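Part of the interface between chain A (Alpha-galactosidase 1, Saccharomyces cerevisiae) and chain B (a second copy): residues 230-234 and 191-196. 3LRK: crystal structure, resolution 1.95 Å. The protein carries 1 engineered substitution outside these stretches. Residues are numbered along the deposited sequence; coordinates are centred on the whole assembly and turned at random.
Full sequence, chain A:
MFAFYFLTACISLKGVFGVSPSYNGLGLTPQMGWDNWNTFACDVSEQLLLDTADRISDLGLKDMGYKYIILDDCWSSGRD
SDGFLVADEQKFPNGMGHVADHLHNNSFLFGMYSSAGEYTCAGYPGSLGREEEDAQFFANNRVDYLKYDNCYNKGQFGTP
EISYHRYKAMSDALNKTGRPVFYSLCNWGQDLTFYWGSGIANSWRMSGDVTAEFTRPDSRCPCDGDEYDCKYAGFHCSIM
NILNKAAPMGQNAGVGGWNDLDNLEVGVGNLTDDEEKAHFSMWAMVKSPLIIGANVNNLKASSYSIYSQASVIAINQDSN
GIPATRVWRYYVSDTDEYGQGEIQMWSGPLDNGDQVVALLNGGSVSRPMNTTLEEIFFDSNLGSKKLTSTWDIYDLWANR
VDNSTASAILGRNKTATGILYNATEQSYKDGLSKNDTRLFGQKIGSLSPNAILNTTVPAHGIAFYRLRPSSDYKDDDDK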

# COMPACT_ATOMS: atom_id res chain seq x y z
N CYS A 230 5.97 6.70 -2.55
CA CYS A 230 6.73 5.71 -3.30
C CYS A 230 7.58 4.89 -2.33
O CYS A 230 8.19 5.44 -1.43
CB CYS A 230 7.63 6.46 -4.29
SG CYS A 230 8.84 5.45 -5.14
N LYS A 231 7.64 3.57 -2.54
CA LYS A 231 8.40 2.69 -1.65
C LYS A 231 9.81 2.37 -2.15
O LYS A 231 10.60 1.72 -1.45
CB LYS A 231 7.61 1.41 -1.35
CG LYS A 231 6.21 1.64 -0.70
CD LYS A 231 6.31 2.22 0.71
CE LYS A 231 4.94 2.16 1.41
NZ LYS A 231 4.97 2.76 2.78
N TYR A 232 10.13 2.83 -3.35
CA TYR A 232 11.46 2.67 -3.91
C TYR A 232 11.77 3.92 -4.73
O TYR A 232 11.55 3.93 -5.94
CB TYR A 232 11.54 1.44 -4.82
CG TYR A 232 12.94 0.89 -5.05
CD1 TYR A 232 13.13 -0.38 -5.61
CD2 TYR A 232 14.08 1.63 -4.71
CE1 TYR A 232 14.41 -0.90 -5.81
CE2 TYR A 232 15.36 1.13 -4.91
CZ TYR A 232 15.52 -0.14 -5.46
OH TYR A 232 16.79 -0.64 -5.64
N ALA A 233 12.23 4.98 -4.06
CA ALA A 233 12.45 6.28 -4.70
C ALA A 233 13.36 6.20 -5.93
O ALA A 233 13.08 6.82 -6.98
CB ALA A 233 12.99 7.29 -3.70
N GLY A 234 14.43 5.42 -5.79
CA GLY A 234 15.37 5.16 -6.88
C GLY A 234 16.06 6.43 -7.34
O GLY A 234 16.27 7.35 -6.54
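Chain B (191-196) DLTFYW

Residues 230-234 of chain A form an irregular segment without helix or strand. Leu B192, Phe B194 and Tyr B195 pack against it through their side chains, with no direct hydrogen bond between the two stretches. Chain B begins as a loop, with positive phi at both Asp B191 and Leu B192, and then coils into a weakly bonded helix at about 193-196. Tyr B195 N donates to Leu B192 O at 2.9 Å, and Trp B196 NE1 reaches back to Asp B191 O at 2.8 Å, tying the two ends of the stretch together. From this compact turn the CA-to-CB bonds of Leu B192 and Phe B194 point toward chain A.

Cys A230 lies out of reach. At Lys A231 the contact begins, and here the backbones come closest, with CA 8.2 Å from CA of Leu B192. The end of the lysine side chain leads away, though Lys A231 CB stays 4.4 Å from Leu B192 CD1, part of a branched apolar end suited to van der Waals packing. Lys A231 O lies 3.7 Å from Leu B192 CD1 and 3.6 Å from Tyr B195 CE1, near the plane of the tyrosine ring.

Tyr A232 has the largest covered area. Its flat ring suits an offset stack on Phe B194, with planes at 20° and centroids 4.0 Å apart; Tyr A232 CZ approaches Phe B194 CE1 to 3.3 Å. The ring of Tyr B195 lies obliquely to it, its OH 3.6 Å from Tyr A232 CD2. Tyr A232 OH is satisfied elsewhere in the structure.

Buried Ala A233 has a small side chain and meets chain B through its backbone: Ala A233 N lies 3.5 Å from Tyr B195 OH, and a water bridges them, 3.0 Å from each atom. A second water, 2.7 Å from Tyr B195 OH, accepts from Gly A234 N at 2.9 Å. Gly A234 has positive phi, a conformation that favours glycine.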

# COMPACT_ATOMS: atom_id res chain seq x y z
N ASP B 191 9.54 -6.76 3.09
CA ASP B 191 9.88 -5.53 3.81
C ASP B 191 11.10 -4.80 3.21
O ASP B 191 11.88 -4.20 3.94
CB ASP B 191 10.06 -5.81 5.32
CG ASP B 191 8.79 -6.38 5.96
OD1 ASP B 191 7.69 -5.91 5.60
OD2 ASP B 191 8.90 -7.27 6.80
N LEU B 192 11.21 -4.83 1.87
CA LEU B 192 12.22 -4.08 1.10
C LEU B 192 13.67 -4.42 1.42
O LEU B 192 14.52 -3.53 1.61
CB LEU B 192 11.96 -2.57 1.19
CG LEU B 192 10.54 -2.10 0.88
CD1 LEU B 192 10.30 -0.68 1.39
CD2 LEU B 192 10.23 -2.19 -0.62
N THR B 193 13.95 -5.72 1.44
CA THR B 193 15.24 -6.24 1.84
C THR B 193 16.44 -5.59 1.15
O THR B 193 17.48 -5.43 1.76
CB THR B 193 15.33 -7.76 1.60
OG1 THR B 193 14.10 -8.37 2.04
CG2 THR B 193 16.51 -8.34 2.38
N PHE B 194 16.30 -5.23 -0.12
CA PHE B 194 17.39 -4.60 -0.90
C PHE B 194 17.94 -3.32 -0.24
O PHE B 194 19.10 -2.93 -0.47
CB PHE B 194 16.92 -4.30 -2.35
CG PHE B 194 15.79 -3.30 -2.42
CD1 PHE B 194 16.04 -1.93 -2.31
CD2 PHE B 194 14.47 -3.73 -2.57
CE1 PHE B 194 15.01 -1.02 -2.34
CE2 PHE B 194 13.43 -2.82 -2.61
CZ PHE B 194 13.71 -1.45 -2.49
N TYR B 195 17.11 -2.68 0.59
CA TYR B 195 17.52 -1.45 1.28
C TYR B 195 18.42 -1.73 2.50
O TYR B 195 19.33 -0.95 2.79
CB TYR B 195 16.30 -0.66 1.73
CG TYR B 195 15.80 0.43 0.81
CD1 TYR B 195 14.43 0.62 0.62
CD2 TYR B 195 16.68 1.30 0.15
CE1 TYR B 195 13.94 1.62 -0.18
CE2 TYR B 195 16.19 2.33 -0.68
CZ TYR B 195 14.81 2.47 -0.83
OH TYR B 195 14.28 3.47 -1.63
N TRP B 196 18.16 -2.84 3.20
CA TRP B 196 18.83 -3.12 4.49
C TRP B 196 19.72 -4.38 4.54
O TRP B 196 20.37 -4.63 5.55
CB TRP B 196 17.81 -3.15 5.64
CG TRP B 196 16.57 -4.02 5.43
CD1 TRP B 196 15.35 -3.61 4.99
CD2 TRP B 196 16.45 -5.43 5.69
NE1 TRP B 196 14.46 -4.66 4.96
CE2 TRP B 196 15.11 -5.80 5.37
CE3 TRP B 196 17.33 -6.42 6.15
CZ2 TRP B 196 14.64 -7.11 5.49
CZ3 TRP B 196 16.86 -7.73 6.27
CH2 TRP B 196 15.53 -8.06 5.96
O HOH W 1 11.87 5.18 -1.06
O HOH W 2 15.98 4.54 -3.49